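Local coordinates for protein putative HTH-type transcriptional regulator ybaQ (PDB 2EBY) that probably binds DNA as a helix-turn-helix transcriptional regulator of the Cro/C1 type, at residues G12-L16 / Y17-E21; V67-W70 / L71-A75. One frame throughout, in Å; residues are numbered along the deposited sequence.

Contact 1 (G12-L16 / Y17-E21); sequences GDILL and YEYLE
The last turns of helix 11-20, the first helix of this all-helical domain, bring Leu15 and Leu16 against Leu20 while the backbone passes from an alpha to a wider pi-type turn. Tyr17 N still bonds Asp13 O at 2.7 Å, four residues back, and Glu18 N bonds Ile14 O. At Leu15 the spacing changes: its O accepts a nearly linear bond from Leu20 N (2.9 Å, N-H...O angle 167°) and a weak, bent one from Tyr19 N. Glu21 N then takes Leu16 O at 3.1 Å, again five residues back. Leu15 CG and Leu20 CG approach to 4.2 Å. Both leucines reach Leu30 and Ile45, on the two helices of the predicted DNA-binding helix-turn-helix, so helix 11-20 packs its apolar side against that motif. Leu16 divides its branches: CD1 meets Leu20 CD1 at 4.1 Å, the two side chains crossing at about a right angle, and CD2 lies 4.0 Å above one face of the Tyr17 ring, offset toward its rim. Tyr17 CG stands beside its own backbone N (chi1 -59°), which lays the ring back along the helix, past Leu16 and alongside Asp13, whose carboxylate is turned 32° from the ring plane. With an alanine at Leu16, the Tyr17 ring would probably lose the methyl beneath its face and turn more easily, and a gap would open beside Leu20 and Ile45. On the neighbouring side, Ile14 CD1 runs beside the Glu18 carboxylate, touching Glu18 OE2 at 3.6 Å.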
ATOM      1  N   GLY A  12      14.710   1.198  -0.116  1.00 38.30           N
ATOM      2  CA  GLY A  12      15.884   1.636   0.620  1.00 39.37           C
ATOM      3  C   GLY A  12      17.168   1.298  -0.113  1.00 39.72           C
ATOM      4  O   GLY A  12      18.085   2.116  -0.173  1.00 37.93           O
ATOM      5  N   ASP A  13      17.243   0.094  -0.675  1.00 41.43           N
ATOM      6  CA  ASP A  13      18.437  -0.312  -1.410  1.00 44.40           C
ATOM      7  C   ASP A  13      18.607   0.532  -2.668  1.00 44.24           C
ATOM      8  O   ASP A  13      19.716   0.949  -3.003  1.00 43.57           O
ATOM      9  CB  ASP A  13      18.368  -1.796  -1.789  1.00 47.29           C
ATOM     10  CG  ASP A  13      18.487  -2.716  -0.582  1.00 51.26           C
ATOM     11  OD1 ASP A  13      19.063  -2.293   0.446  1.00 51.90           O
ATOM     12  OD2 ASP A  13      18.015  -3.870  -0.669  1.00 53.96           O
ATOM     13  N   ILE A  14      17.505   0.784  -3.366  1.00 42.93           N
ATOM     14  CA  ILE A  14      17.562   1.592  -4.575  1.00 41.06           C
ATOM     15  C   ILE A  14      18.073   2.981  -4.209  1.00 40.03           C
ATOM     16  O   ILE A  14      18.903   3.557  -4.911  1.00 36.56           O
ATOM     17  CB  ILE A  14      16.171   1.732  -5.232  1.00 41.57           C
ATOM     18  CG1 ILE A  14      15.668   0.360  -5.697  1.00 43.71           C
ATOM     19  CG2 ILE A  14      16.242   2.698  -6.398  1.00 40.82           C
ATOM     20  CD1 ILE A  14      16.538  -0.307  -6.752  1.00 43.53           C
ATOM     21  N   LEU A  15      17.568   3.512  -3.100  1.00 38.80           N
ATOM     22  CA  LEU A  15      17.957   4.834  -2.640  1.00 38.66           C
ATOM     23  C   LEU A  15      19.444   4.884  -2.287  1.00 39.56           C
ATOM     24  O   LEU A  15      20.171   5.771  -2.731  1.00 38.82           O
ATOM     25  CB  LEU A  15      17.112   5.223  -1.424  1.00 35.95           C
ATOM     26  CG  LEU A  15      17.425   6.565  -0.763  1.00 35.29           C
ATOM     27  CD1 LEU A  15      17.210   7.684  -1.763  1.00 33.51           C
ATOM     28  CD2 LEU A  15      16.538   6.756   0.469  1.00 32.85           C
ATOM     29  N   LEU A  16      19.892   3.915  -1.496  1.00 41.88           N
ATOM     30  CA  LEU A  16      21.284   3.850  -1.070  1.00 44.45           C
ATOM     31  C   LEU A  16      22.276   3.494  -2.181  1.00 46.24           C
ATOM     32  O   LEU A  16      23.218   4.241  -2.439  1.00 46.79           O
ATOM     33  CB  LEU A  16      21.432   2.845   0.076  1.00 44.68           C
ATOM     34  CG  LEU A  16      22.810   2.727   0.743  1.00 45.92           C
ATOM     35  CD1 LEU A  16      23.197   4.068   1.367  1.00 44.51           C
ATOM     36  CD2 LEU A  16      22.784   1.637   1.809  1.00 44.62           C
ATOM     37  N   TYR A  17      22.059   2.361  -2.842  1.00 47.79           N
ATOM     38  CA  TYR A  17      22.974   1.912  -3.888  1.00 49.19           C
ATOM     39  C   TYR A  17      22.851   2.558  -5.265  1.00 48.80           C
ATOM     40  O   TYR A  17      23.777   2.469  -6.063  1.00 50.39           O
ATOM     41  CB  TYR A  17      22.899   0.387  -4.028  1.00 49.17           C
ATOM     42  CG  TYR A  17      23.248  -0.350  -2.750  1.00 50.77           C
ATOM     43  CD1 TYR A  17      24.409  -0.038  -2.042  1.00 51.54           C
ATOM     44  CD2 TYR A  17      22.408  -1.335  -2.233  1.00 51.26           C
ATOM     45  CE1 TYR A  17      24.729  -0.690  -0.853  1.00 50.20           C
ATOM     46  CE2 TYR A  17      22.720  -1.998  -1.042  1.00 50.57           C
ATOM     47  CZ  TYR A  17      23.879  -1.663  -0.355  1.00 51.21           C
ATOM     48  OH  TYR A  17      24.188  -2.297   0.830  1.00 51.39           O
ATOM     49  N   GLU A  18      21.733   3.217  -5.552  1.00 48.79           N
ATOM     50  CA  GLU A  18      21.572   3.849  -6.859  1.00 48.37           C
ATOM     51  C   GLU A  18      21.436   5.369  -6.863  1.00 47.34           C
ATOM     52  O   GLU A  18      21.395   5.986  -7.927  1.00 45.47           O
ATOM     53  CB  GLU A  18      20.382   3.243  -7.603  1.00 51.26           C
ATOM     54  CG  GLU A  18      20.686   1.910  -8.267  1.00 56.00           C
ATOM     55  CD  GLU A  18      19.557   1.435  -9.160  1.00 58.81           C
ATOM     56  OE1 GLU A  18      19.044   2.247  -9.964  1.00 60.64           O
ATOM     57  OE2 GLU A  18      19.190   0.246  -9.069  1.00 60.81           O
ATOM     58  N   TYR A  19      21.360   5.980  -5.687  1.00 46.75           N
ATOM     59  CA  TYR A  19      21.245   7.430  -5.626  1.00 47.34           C
ATOM     60  C   TYR A  19      22.236   8.073  -4.659  1.00 48.21           C
ATOM     61  O   TYR A  19      22.998   8.960  -5.047  1.00 48.75           O
ATOM     62  CB  TYR A  19      19.815   7.852  -5.252  1.00 47.72           C
ATOM     63  CG  TYR A  19      18.827   7.811  -6.404  1.00 46.90           C
ATOM     64  CD1 TYR A  19      17.983   6.719  -6.587  1.00 47.34           C
ATOM     65  CD2 TYR A  19      18.758   8.858  -7.327  1.00 46.47           C
ATOM     66  CE1 TYR A  19      17.097   6.666  -7.662  1.00 48.92           C
ATOM     67  CE2 TYR A  19      17.878   8.815  -8.405  1.00 46.43           C
ATOM     68  CZ  TYR A  19      17.053   7.718  -8.569  1.00 48.48           C
ATOM     69  OH  TYR A  19      16.206   7.657  -9.655  1.00 49.34           O
ATOM     70  N   LEU A  20      22.236   7.623  -3.409  1.00 47.23           N
ATOM     71  CA  LEU A  20      23.120   8.196  -2.407  1.00 47.25           C
ATOM     72  C   LEU A  20      24.607   7.953  -2.648  1.00 48.13           C
ATOM     73  O   LEU A  20      25.413   8.881  -2.549  1.00 47.22           O
ATOM     74  CB  LEU A  20      22.739   7.687  -1.014  1.00 46.85           C
ATOM     75  CG  LEU A  20      21.334   8.028  -0.509  1.00 46.04           C
ATOM     76  CD1 LEU A  20      21.249   7.655   0.957  1.00 44.22           C
ATOM     77  CD2 LEU A  20      21.023   9.517  -0.697  1.00 44.44           C
ATOM     78  N   GLU A  21      24.977   6.718  -2.964  1.00 49.23           N
ATOM     79  CA  GLU A  21      26.381   6.405  -3.185  1.00 51.22           C
ATOM     80  C   GLU A  21      26.963   6.866  -4.514  1.00 51.95           C
ATOM     81  O   GLU A  21      28.131   7.235  -4.577  1.00 54.12           O
ATOM     82  CB  GLU A  21      26.635   4.910  -2.978  1.00 51.66           C
ATOM     83  CG  GLU A  21      26.654   4.534  -1.492  1.00 53.83           C
ATOM     84  CD  GLU A  21      26.880   3.058  -1.240  1.00 54.09           C
ATOM     85  OE1 GLU A  21      26.871   2.276  -2.214  1.00 54.25           O
ATOM     86  OE2 GLU A  21      27.058   2.680  -0.061  1.00 55.14           O
TER

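Contact 2 (V67-W70 / L71-A75); sequences VDFW and LNLQA
Leu73 folds back over the preceding turn of helix 67-83 to meet Phe69 and Trp70. Leu73 CB rests 3.4 Å from Trp70 O. Leu73 CG stands beside its own backbone N (chi1 -66°), which directs the chain back toward the helix start and sets CG 3.5 Å from Phe69 O. At the tip, Leu73 CD1 touches both aromatics, approaching Trp70 CE3 to 4.2 Å and Phe69 CE2 to 4.4 Å, each ring obliquely. The two rings are themselves in contact: Phe69 CE2 sits 3.5 Å above the centre of one indole face, and Trp70 CD1 lies at the Phe69 ring edge, near its plane. Trp70 also packs on Leu59 of helix 53-63, and its NE1 makes a weak hydrogen bond to Thr65 OG1.

A separate apolar pair forms on another part of the helix surface: Val67 and Leu71 lie side by side and point the same way, with Val67 CG1 3.8 Å from Leu71 CD1. They pack on Ala56 of helix 53-63 and on Leu79 of the second subunit. Between the segments, Leu71 N bonds Val67 O, its N-H...O angle 168°, and Asn72 N bonds Asp68 O at 2.8 Å. The Asn72 amide also folds over Asp68 O, but ND2 approaches at too poor an angle for a hydrogen bond. Trp70 O receives two weak bonds, from Leu73 N and Gln74 N. Phe69, Trp70 and Leu73 thus pack against their own domain, Val67 and Leu71 also against the second subunit; Asp68 and Asn72 stay exposed, while the buried amide of Gln74 is satisfied by Leu51 N at OE1 and Asp78 OD1 at NE2.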
ATOM      1  N   VAL A  67       5.944   9.427  -8.520  1.00 27.51           N
ATOM      2  CA  VAL A  67       5.679   8.931  -7.181  1.00 27.57           C
ATOM      3  C   VAL A  67       5.648   7.409  -7.245  1.00 25.40           C
ATOM      4  O   VAL A  67       6.138   6.722  -6.351  1.00 25.71           O
ATOM      5  CB  VAL A  67       4.318   9.421  -6.647  1.00 27.77           C
ATOM      6  CG1 VAL A  67       4.074   8.845  -5.248  1.00 27.95           C
ATOM      7  CG2 VAL A  67       4.285  10.947  -6.612  1.00 29.51           C
ATOM      8  N   ASP A  68       5.076   6.887  -8.323  1.00 26.30           N
ATOM      9  CA  ASP A  68       4.957   5.445  -8.476  1.00 26.70           C
ATOM     10  C   ASP A  68       6.275   4.723  -8.652  1.00 24.50           C
ATOM     11  O   ASP A  68       6.370   3.546  -8.334  1.00 25.31           O
ATOM     12  CB  ASP A  68       3.987   5.097  -9.612  1.00 26.69           C
ATOM     13  CG  ASP A  68       2.531   5.237  -9.184  1.00 28.60           C
ATOM     14  OD1 ASP A  68       2.301   5.523  -7.991  1.00 28.99           O
ATOM     15  OD2 ASP A  68       1.619   5.055 -10.020  1.00 25.03           O
ATOM     16  N   PHE A  69       7.292   5.413  -9.156  1.00 24.36           N
ATOM     17  CA  PHE A  69       8.593   4.782  -9.296  1.00 26.75           C
ATOM     18  C   PHE A  69       8.950   4.228  -7.908  1.00 27.62           C
ATOM     19  O   PHE A  69       9.393   3.089  -7.770  1.00 27.02           O
ATOM     20  CB  PHE A  69       9.635   5.812  -9.727  1.00 30.36           C
ATOM     21  CG  PHE A  69      11.056   5.362  -9.523  1.00 35.04           C
ATOM     22  CD1 PHE A  69      11.677   4.527 -10.447  1.00 37.61           C
ATOM     23  CD2 PHE A  69      11.765   5.754  -8.389  1.00 35.69           C
ATOM     24  CE1 PHE A  69      12.989   4.087 -10.248  1.00 39.04           C
ATOM     25  CE2 PHE A  69      13.077   5.319  -8.179  1.00 37.63           C
ATOM     26  CZ  PHE A  69      13.688   4.485  -9.111  1.00 37.87           C
ATOM     27  N   TRP A  70       8.744   5.043  -6.875  1.00 26.59           N
ATOM     28  CA  TRP A  70       9.045   4.607  -5.521  1.00 26.50           C
ATOM     29  C   TRP A  70       7.994   3.660  -4.953  1.00 24.65           C
ATOM     30  O   TRP A  70       8.336   2.636  -4.367  1.00 24.75           O
ATOM     31  CB  TRP A  70       9.216   5.811  -4.585  1.00 24.90           C
ATOM     32  CG  TRP A  70      10.370   6.690  -4.979  1.00 26.07           C
ATOM     33  CD1 TRP A  70      10.308   7.858  -5.677  1.00 22.57           C
ATOM     34  CD2 TRP A  70      11.761   6.411  -4.777  1.00 26.51           C
ATOM     35  NE1 TRP A  70      11.573   8.324  -5.934  1.00 25.88           N
ATOM     36  CE2 TRP A  70      12.490   7.454  -5.396  1.00 25.93           C
ATOM     37  CE3 TRP A  70      12.477   5.380  -4.143  1.00 26.32           C
ATOM     38  CZ2 TRP A  70      13.887   7.505  -5.394  1.00 27.72           C
ATOM     39  CZ3 TRP A  70      13.871   5.427  -4.140  1.00 27.30           C
ATOM     40  CH2 TRP A  70      14.560   6.482  -4.766  1.00 25.81           C
ATOM     41  N   LEU A  71       6.717   3.980  -5.135  1.00 24.32           N
ATOM     42  CA  LEU A  71       5.666   3.127  -4.589  1.00 24.67           C
ATOM     43  C   LEU A  71       5.671   1.720  -5.171  1.00 24.05           C
ATOM     44  O   LEU A  71       5.315   0.770  -4.477  1.00 24.07           O
ATOM     45  CB  LEU A  71       4.279   3.773  -4.770  1.00 23.83           C
ATOM     46  CG  LEU A  71       4.006   5.026  -3.917  1.00 26.25           C
ATOM     47  CD1 LEU A  71       2.589   5.547  -4.207  1.00 21.26           C
ATOM     48  CD2 LEU A  71       4.174   4.702  -2.429  1.00 24.42           C
ATOM     49  N   ASN A  72       6.079   1.575  -6.433  1.00 24.45           N
ATOM     50  CA  ASN A  72       6.110   0.253  -7.053  1.00 26.03           C
ATOM     51  C   ASN A  72       7.138  -0.647  -6.376  1.00 25.77           C
ATOM     52  O   ASN A  72       6.914  -1.850  -6.228  1.00 27.57           O
ATOM     53  CB  ASN A  72       6.396   0.345  -8.564  1.00 27.08           C
ATOM     54  CG  ASN A  72       5.263   1.017  -9.333  1.00 29.84           C
ATOM     55  OD1 ASN A  72       4.098   0.956  -8.920  1.00 30.16           O
ATOM     56  ND2 ASN A  72       5.596   1.653 -10.455  1.00 27.94           N
ATOM     57  N   LEU A  73       8.252  -0.059  -5.949  1.00 26.41           N
ATOM     58  CA  LEU A  73       9.305  -0.804  -5.263  1.00 26.66           C
ATOM     59  C   LEU A  73       8.786  -1.329  -3.925  1.00 27.57           C
ATOM     60  O   LEU A  73       9.027  -2.484  -3.567  1.00 26.45           O
ATOM     61  CB  LEU A  73      10.527   0.089  -5.029  1.00 26.28           C
ATOM     62  CG  LEU A  73      11.271   0.552  -6.292  1.00 28.22           C
ATOM     63  CD1 LEU A  73      12.304   1.594  -5.907  1.00 27.18           C
ATOM     64  CD2 LEU A  73      11.939  -0.627  -6.991  1.00 26.23           C
ATOM     65  N   GLN A  74       8.062  -0.489  -3.190  1.00 26.36           N
ATOM     66  CA  GLN A  74       7.526  -0.926  -1.907  1.00 26.68           C
ATOM     67  C   GLN A  74       6.445  -1.980  -2.145  1.00 27.23           C
ATOM     68  O   GLN A  74       6.286  -2.905  -1.351  1.00 27.18           O
ATOM     69  CB  GLN A  74       6.931   0.253  -1.130  1.00 27.84           C
ATOM     70  CG  GLN A  74       6.352  -0.130   0.232  1.00 27.68           C
ATOM     71  CD  GLN A  74       7.406  -0.684   1.175  1.00 28.06           C
ATOM     72  OE1 GLN A  74       8.432  -0.052   1.409  1.00 27.17           O
ATOM     73  NE2 GLN A  74       7.154  -1.866   1.720  1.00 28.22           N
ATOM     74  N   ALA A  75       5.699  -1.834  -3.235  1.00 27.55           N
ATOM     75  CA  ALA A  75       4.645  -2.788  -3.563  1.00 28.40           C
ATOM     76  C   ALA A  75       5.263  -4.166  -3.748  1.00 28.78           C
ATOM     77  O   ALA A  75       4.727  -5.155  -3.276  1.00 27.86           O
ATOM     78  CB  ALA A  75       3.921  -2.369  -4.844  1.00 24.93           C
TER

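Contacts 1 and 2, with centres about 14 Å apart, belong to two helices far apart in sequence, and meet directly as helix 11-20 packs on the start of helix 67-83. Ile14 CG1 of contact 1 touches Leu73 CD1 of contact 2 at 3.6 Å, while Ile14 CG2 reaches Phe69 CZ at 4.1 Å. Five residues on, Tyr19 CE1 packs on Trp70 CH2 at 3.9 Å. Contact 1 also borders both helices of the predicted helix-turn-helix, whereas contact 2 reaches the second subunit through Val67 and Leu71. A sulfate, probably from the crystallisation liquor, lies about 6 Å from the Leu71 side chain.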